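Local coordinates for lysozyme (Penaeus vannamei, PDB 6UKC), which probably hydrolyses the beta-1,4 linkages between N-acetylmuramic acid and N-acetylglucosamine in bacterial peptidoglycan, and those of chitodextrins, as a C-type lysozyme of innate immunity, at residues 124-127 against 128-131; 13-16 against 17-20; 86-89 against 90-94. All coordinates share one frame; numbering follows the deposited sequence.

Contact 1 (124-127 against 128-131)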
loop_
_atom_site.group_PDB
_atom_site.type_symbol
_atom_site.label_atom_id
_atom_site.label_comp_id
_atom_site.label_asym_id
_atom_site.label_seq_id
_atom_site.Cartn_x
_atom_site.Cartn_y
_atom_site.Cartn_z
ATOM N N ARG A 124 -8.699 9.083 -11.543
ATOM C CA ARG A 124 -8.414 8.327 -12.774
ATOM C C ARG A 124 -9.495 7.275 -12.960
ATOM O O ARG A 124 -10.207 6.890 -12.014
ATOM C CB ARG A 124 -7.036 7.666 -12.719
ATOM C CG ARG A 124 -5.882 8.653 -12.584
ATOM C CD ARG A 124 -5.616 9.379 -13.890
ATOM N NE ARG A 124 -4.642 10.463 -13.814
ATOM C CZ ARG A 124 -4.944 11.774 -13.714
ATOM N NH1 ARG A 124 -3.984 12.685 -13.690
ATOM N NH2 ARG A 124 -6.195 12.185 -13.612
ATOM N N ASP A 125 -9.604 6.830 -14.187
ATOM C CA ASP A 125 -10.391 5.652 -14.588
ATOM C C ASP A 125 -9.534 4.412 -14.316
ATOM O O ASP A 125 -8.705 4.019 -15.173
ATOM C CB ASP A 125 -10.756 5.870 -16.042
ATOM C CG ASP A 125 -11.612 4.767 -16.571
ATOM O OD1 ASP A 125 -11.834 3.777 -15.801
ATOM O OD2 ASP A 125 -12.048 4.925 -17.713
ATOM N N LEU A 126 -9.662 3.839 -13.132
ATOM C CA LEU A 126 -8.771 2.735 -12.726
ATOM C C LEU A 126 -9.346 1.433 -13.275
ATOM O O LEU A 126 -8.679 0.422 -13.115
ATOM C CB LEU A 126 -8.622 2.712 -11.201
ATOM C CG LEU A 126 -7.991 3.958 -10.596
ATOM C CD1 LEU A 126 -7.983 3.902 -9.081
ATOM C CD2 LEU A 126 -6.581 4.173 -11.111
ATOM N N ASP A 127 -10.539 1.475 -13.885
ATOM C CA ASP A 127 -11.084 0.333 -14.665
ATOM C C ASP A 127 -10.331 0.245 -15.995
ATOM O O ASP A 127 -9.834 -0.855 -16.313
ATOM C CB ASP A 127 -12.602 0.407 -14.728
ATOM C CG ASP A 127 -13.206 0.030 -13.385
ATOM O OD1 ASP A 127 -12.848 -1.051 -12.852
ATOM O OD2 ASP A 127 -13.964 0.841 -12.851
ATOM N N GLN A 128 -10.145 1.366 -16.692
ATOM C CA GLN A 128 -9.218 1.419 -17.858
ATOM C C GLN A 128 -7.816 0.935 -17.438
ATOM O O GLN A 128 -7.269 0.023 -18.099
ATOM C CB GLN A 128 -9.155 2.825 -18.454
ATOM C CG GLN A 128 -8.270 2.863 -19.691
ATOM C CD GLN A 128 -8.757 2.010 -20.847
ATOM O OE1 GLN A 128 -9.941 1.815 -21.085
ATOM N NE2 GLN A 128 -7.823 1.554 -21.650
ATOM N N TYR A 129 -7.258 1.507 -16.372
ATOM C CA TYR A 129 -5.902 1.180 -15.853
ATOM C C TYR A 129 -5.768 -0.341 -15.645
ATOM O O TYR A 129 -4.700 -0.917 -16.014
ATOM C CB TYR A 129 -5.622 2.020 -14.597
ATOM C CG TYR A 129 -4.439 1.580 -13.787
ATOM C CD1 TYR A 129 -3.155 1.981 -14.127
ATOM C CD2 TYR A 129 -4.599 0.766 -12.674
ATOM C CE1 TYR A 129 -2.050 1.577 -13.390
ATOM C CE2 TYR A 129 -3.498 0.339 -11.937
ATOM C CZ TYR A 129 -2.223 0.740 -12.301
ATOM O OH TYR A 129 -1.131 0.340 -11.599
ATOM N N MET A 130 -6.819 -0.990 -15.120
ATOM C CA MET A 130 -6.837 -2.449 -14.833
ATOM C C MET A 130 -7.216 -3.270 -16.081
ATOM O O MET A 130 -7.166 -4.548 -15.998
ATOM C CB MET A 130 -7.824 -2.758 -13.703
ATOM C CG MET A 130 -7.380 -2.256 -12.342
ATOM S SD MET A 130 -5.740 -2.870 -11.869
ATOM C CE MET A 130 -6.005 -4.631 -12.045
ATOM N N ALA A 131 -7.559 -2.617 -17.202
ATOM C CA ALA A 131 -8.109 -3.314 -18.388
ATOM C C ALA A 131 -7.123 -4.392 -18.873
ATOM O O ALA A 131 -7.578 -5.487 -19.249
ATOM C CB ALA A 131 -8.474 -2.335 -19.477
#
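Asp125 OD1 takes the amide of Gln128 at 3.1 Å to N, in a nearly straight bond (174° at the hydrogen), and also a weak, bent one from Asp127 N at 3.3 Å. Gln128 N comes to OD1 from above the carboxylate plane, 66° out of it. The carboxylate can turn back over the start of the helix because its CG stands anti to the backbone N, beside the carbonyl carbon (chi1 -178°). Its other oxygen, OD2, rests 3.7 Å from Gln128 CB, while the amide at the end of Gln128 leads away from it.

The main chain continues the turn: Tyr129 N donates to Asp125 O at 3.1 Å, and Met130 N to Leu126 O in a more bent bond. Met130 also lays its CG 3.1 Å from that Leu126 O. Leu126 CD2 meets Tyr129 CB at 4.2 Å, and Leu126 O lies at the edge of the Tyr129 ring, near its plane.

Beyond the turn, Tyr129 OH is hydrogen-bonded to Glu35 and its ring has a cation-pi contact with Lys9, while Asp127 OD2 forms a salt bridge with Lys28. Leu126 and Met130 face helix 24-38. Asp125 is thus a classic aspartate N-cap, opening the last helix, 126-134, of this C-type lysozyme fold.

Contact 2 (13-16 against 17-20)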
loop_
_atom_site.group_PDB
_atom_site.type_symbol
_atom_site.label_atom_id
_atom_site.label_comp_id
_atom_site.label_asym_id
_atom_site.label_seq_id
_atom_site.Cartn_x
_atom_site.Cartn_y
_atom_site.Cartn_z
ATOM N N ALA A 13 -2.677 -8.019 -8.879
ATOM C CA ALA A 13 -4.162 -7.923 -8.939
ATOM C C ALA A 13 -4.797 -9.287 -8.628
ATOM O O ALA A 13 -5.720 -9.317 -7.767
ATOM C CB ALA A 13 -4.633 -7.394 -10.279
ATOM N N GLU A 14 -4.343 -10.362 -9.297
ATOM C CA GLU A 14 -4.908 -11.731 -9.139
ATOM C C GLU A 14 -4.683 -12.199 -7.689
ATOM O O GLU A 14 -5.546 -12.863 -7.141
ATOM C CB GLU A 14 -4.344 -12.693 -10.194
ATOM C CG GLU A 14 -4.841 -12.419 -11.615
ATOM C CD GLU A 14 -4.424 -13.435 -12.680
ATOM O OE1 GLU A 14 -3.970 -13.013 -13.757
ATOM O OE2 GLU A 14 -4.558 -14.648 -12.448
ATOM N N LEU A 15 -3.568 -11.840 -7.064
ATOM C CA LEU A 15 -3.274 -12.268 -5.670
ATOM C C LEU A 15 -4.295 -11.652 -4.711
ATOM O O LEU A 15 -4.803 -12.379 -3.812
ATOM C CB LEU A 15 -1.871 -11.821 -5.272
ATOM C CG LEU A 15 -1.545 -12.072 -3.806
ATOM C CD1 LEU A 15 -1.419 -13.570 -3.551
ATOM C CD2 LEU A 15 -0.298 -11.322 -3.385
ATOM N N LEU A 16 -4.521 -10.339 -4.829
ATOM C CA LEU A 16 -5.492 -9.629 -3.948
ATOM C C LEU A 16 -6.895 -10.250 -4.131
ATOM O O LEU A 16 -7.635 -10.379 -3.123
ATOM C CB LEU A 16 -5.466 -8.133 -4.259
ATOM C CG LEU A 16 -4.155 -7.406 -3.952
ATOM C CD1 LEU A 16 -4.225 -5.972 -4.449
ATOM C CD2 LEU A 16 -3.840 -7.409 -2.462
ATOM N N LYS A 17 -7.237 -10.700 -5.344
ATOM C CA LYS A 17 -8.560 -11.316 -5.604
ATOM C C LYS A 17 -8.599 -12.752 -5.063
ATOM O O LYS A 17 -9.546 -13.093 -4.345
ATOM C CB LYS A 17 -8.886 -11.325 -7.096
ATOM C CG LYS A 17 -10.233 -11.967 -7.434
ATOM C CD LYS A 17 -11.439 -11.215 -6.883
ATOM C CE LYS A 17 -11.610 -9.840 -7.510
ATOM N NZ LYS A 17 -12.885 -9.212 -7.116
ATOM N N ARG A 18 -7.636 -13.588 -5.432
ATOM C CA ARG A 18 -7.625 -15.045 -5.108
ATOM C C ARG A 18 -7.504 -15.257 -3.587
ATOM O O ARG A 18 -8.336 -16.004 -3.017
ATOM C CB ARG A 18 -6.486 -15.729 -5.874
ATOM C CG ARG A 18 -6.508 -17.249 -5.798
ATOM C CD ARG A 18 -5.277 -17.901 -6.389
ATOM N NE ARG A 18 -4.081 -17.122 -6.054
ATOM C CZ ARG A 18 -3.397 -16.337 -6.909
ATOM N NH1 ARG A 18 -3.754 -16.229 -8.179
ATOM N NH2 ARG A 18 -2.340 -15.664 -6.489
ATOM N N ASP A 19 -6.536 -14.605 -2.937
ATOM C CA ASP A 19 -6.117 -14.977 -1.562
ATOM C C ASP A 19 -6.818 -14.113 -0.513
ATOM O O ASP A 19 -6.989 -14.619 0.625
ATOM C CB ASP A 19 -4.611 -14.868 -1.382
ATOM C CG ASP A 19 -3.843 -15.928 -2.139
ATOM O OD1 ASP A 19 -4.447 -16.630 -2.973
ATOM O OD2 ASP A 19 -2.642 -16.035 -1.879
ATOM N N TYR A 20 -7.188 -12.874 -0.859
ATOM C CA TYR A 20 -7.736 -11.862 0.088
ATOM C C TYR A 20 -9.195 -11.501 -0.219
ATOM O O TYR A 20 -9.782 -10.749 0.609
ATOM C CB TYR A 20 -6.822 -10.636 0.082
ATOM C CG TYR A 20 -5.431 -10.982 0.530
ATOM C CD1 TYR A 20 -5.173 -11.242 1.871
ATOM C CD2 TYR A 20 -4.408 -11.157 -0.382
ATOM C CE1 TYR A 20 -3.910 -11.610 2.299
ATOM C CE2 TYR A 20 -3.146 -11.557 0.033
ATOM C CZ TYR A 20 -2.895 -11.772 1.377
ATOM O OH TYR A 20 -1.649 -12.120 1.792
#
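Leu15 and Tyr20 meet at 4.2 Å between Leu15 CG and Tyr20 CE2, with the two side chains crossing at a slant. Leu16 CD2 comes instead from well out of the ring plane, 4.3 Å from Tyr20 CD2, and Leu16 CA sits at the ring edge, near its plane. Tyr20 CB in turn rests on Leu16 O at 3.3 Å. Leu15 also has a polar neighbour: its CD1 comes to 3.2 Å from Asp19 OD2, a methyl against a carboxylate oxygen. Leu15 reaches that way because CG is anti to the backbone N (chi1 173°), and chi2 near 69° then carries CD1 forward to Asp19.

On the outer side Arg18 curls back over the preceding turn. Its guanidinium has Glu14 O above one face, offset toward the rim, and NH2 lies 3.7 Å from Leu15 CD1. A bend at chi3 (39°) lets NE reach Asp19 OD1 at 3.1 Å, a salt bridge with a bent hydrogen bond that meets the carboxylate from above its plane.

Behind these side chains runs the helical ladder. Arg18 N to Glu14 O is short at 2.8 Å, Asp19 N to Leu15 O follows, and Tyr20 N to Leu16 O is weak. Further out, Tyr20 OH is hydrogen-bonded with Thr88, Lys17 NZ to Asn24 and the carbonyl of Leu22, and Leu16 packs on Ile27 and Trp30 of helix 24-38.

Chemically, then, this end of helix 9-20 is two-sided: leucine and tyrosine carbons face the protein, while the exposed Arg18-Asp19 ion pair probably neutralises much of its own charge locally.

Contact 3 (86-89 against 90-94)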
loop_
_atom_site.group_PDB
_atom_site.type_symbol
_atom_site.label_atom_id
_atom_site.label_comp_id
_atom_site.label_asym_id
_atom_site.label_seq_id
_atom_site.Cartn_x
_atom_site.Cartn_y
_atom_site.Cartn_z
ATOM N N ASP A 86 5.497 -12.217 1.568
ATOM C CA ASP A 86 4.082 -12.333 1.995
ATOM C C ASP A 86 3.530 -10.964 2.433
ATOM O O ASP A 86 4.032 -10.428 3.452
ATOM C CB ASP A 86 3.968 -13.350 3.119
ATOM C CG ASP A 86 2.546 -13.557 3.564
ATOM O OD1 ASP A 86 1.923 -12.583 4.063
ATOM O OD2 ASP A 86 2.074 -14.674 3.388
ATOM N N ILE A 87 2.453 -10.501 1.771
ATOM C CA ILE A 87 1.927 -9.105 1.861
ATOM C C ILE A 87 0.819 -9.017 2.907
ATOM O O ILE A 87 0.287 -7.904 3.112
ATOM C CB ILE A 87 1.409 -8.615 0.494
ATOM C CG1 ILE A 87 0.210 -9.444 0.010
ATOM C CG2 ILE A 87 2.553 -8.620 -0.498
ATOM C CD1 ILE A 87 -0.860 -8.663 -0.712
ATOM N N THR A 88 0.432 -10.129 3.517
ATOM C CA THR A 88 -0.655 -10.097 4.535
ATOM C C THR A 88 -0.542 -8.840 5.423
ATOM O O THR A 88 -1.549 -8.085 5.509
ATOM C CB THR A 88 -0.726 -11.407 5.333
ATOM O OG1 THR A 88 -0.797 -12.474 4.377
ATOM C CG2 THR A 88 -1.927 -11.440 6.255
ATOM N N GLU A 89 0.586 -8.628 6.108
ATOM C CA GLU A 89 0.674 -7.566 7.155
ATOM C C GLU A 89 0.711 -6.191 6.478
ATOM O O GLU A 89 0.139 -5.238 7.050
ATOM C CB GLU A 89 1.911 -7.765 8.023
ATOM C CG GLU A 89 1.890 -9.039 8.836
ATOM C CD GLU A 89 1.012 -9.010 10.071
ATOM O OE1 GLU A 89 1.232 -9.901 10.912
ATOM O OE2 GLU A 89 0.136 -8.104 10.201
ATOM N N ALA A 90 1.365 -6.096 5.310
ATOM C CA ALA A 90 1.398 -4.874 4.472
ATOM C C ALA A 90 -0.043 -4.464 4.185
ATOM O O ALA A 90 -0.406 -3.310 4.495
ATOM C CB ALA A 90 2.185 -5.095 3.198
ATOM N N LEU A 91 -0.853 -5.416 3.713
ATOM C CA LEU A 91 -2.263 -5.154 3.352
ATOM C C LEU A 91 -3.033 -4.799 4.632
ATOM O O LEU A 91 -3.697 -3.710 4.656
ATOM C CB LEU A 91 -2.798 -6.390 2.629
ATOM C CG LEU A 91 -4.261 -6.343 2.182
ATOM C CD1 LEU A 91 -4.557 -5.118 1.314
ATOM C CD2 LEU A 91 -4.614 -7.616 1.447
ATOM N N ARG A 92 -2.916 -5.637 5.679
ATOM C CA ARG A 92 -3.641 -5.388 6.947
ATOM C C ARG A 92 -3.343 -3.943 7.387
ATOM O O ARG A 92 -4.306 -3.190 7.687
ATOM C CB ARG A 92 -3.286 -6.448 7.989
ATOM C CG ARG A 92 -4.140 -6.394 9.250
ATOM C CD ARG A 92 -3.823 -7.553 10.192
ATOM N NE ARG A 92 -4.302 -8.800 9.604
ATOM C CZ ARG A 92 -3.590 -9.922 9.457
ATOM N NH1 ARG A 92 -2.355 -10.012 9.922
ATOM N NH2 ARG A 92 -4.136 -10.984 8.890
ATOM N N CYS A 93 -2.071 -3.527 7.333
ATOM C CA CYS A 93 -1.653 -2.195 7.838
ATOM C C CYS A 93 -2.113 -1.078 6.878
ATOM O O CYS A 93 -2.557 0.026 7.367
ATOM C CB CYS A 93 -0.154 -2.149 8.088
ATOM S SG CYS A 93 0.402 -0.561 8.752
ATOM N N ALA A 94 -2.056 -1.317 5.566
ATOM C CA ALA A 94 -2.567 -0.336 4.571
ATOM C C ALA A 94 -4.072 -0.126 4.822
ATOM O O ALA A 94 -4.523 1.028 4.851
ATOM C CB ALA A 94 -2.250 -0.768 3.146
HETATM O O HOH W 1 3.683 -8.119 4.634
#
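Ile87 O receives Leu91 N at 2.8 Å in a nearly straight bond, and the next two rungs follow at once: Arg92 N to Thr88 O and Cys93 N to Glu89 O. These i to i+4 bonds make 88-94 the first turns of helix 88-105, with 86 and 87 leading in. Asp86 OD1 caps the start, accepting from Thr88 N at 2.9 Å on the anti side, tilted out of the carboxylate plane, and from Thr88 OG1 at 2.7 Å through its syn lone pair. A water lies between Asp86 O and Ala90 N and accepts from Ala90 N at 3.2 Å.

Among the side chains, Arg92 runs alongside both Thr88 and Glu89, all pointing the same way. Glu89 bends at chi2 (-77°), which turns its carboxylate toward Arg92 in the next turn; OE2 pairs with Arg92 NH1 at 3.2 Å, a salt bridge whose hydrogen bond is weak and bent. The carboxylate stands almost perpendicular to the guanidinium, 89° between planes, and meets it at the edge. Thr88 CG2 approaches the same group obliquely, 3.5 Å from Arg92 NH2.

The inward side is apolar: Ile87 CD1 and Leu91 CD2 just meet at 4.5 Å, both packing also on Tyr20. Cys93 is tied to Cys75 by a disulfide.

The chemistry is that of a capped helix start: Asp86 OD1 takes two Thr88 donors, Thr88 OG1 is also hydrogen-bonded with Tyr20 OH, and the aspartate's charge would probably interact favourably with the helix dipole. The Glu89-Arg92 pair probably contributes a milder attraction.

Along the chain the three contacts come in series, contact 2 first, then contact 3, then contact 1; each is a local helical turn, so none encloses or crosses another. Contact 2 lies on helix 9-20 and joins the other two. Toward 86-94 it packs closely: Tyr20 OH and Thr88 OG1 are 2.7 Å apart, a probable hydrogen bond, and Leu16 CD2 lies 3.7 Å from Ile87 CD1. Toward 124-131 the touch is a single packing contact, Ala13 CB to Met130 CE at 3.6 Å. Contacts 1 and 3 do not touch, their centres about 23 Å apart on opposite sides of the chain's centre. Helix 9-20 packs between the start of helix 88-105 and the middle of helix 126-134.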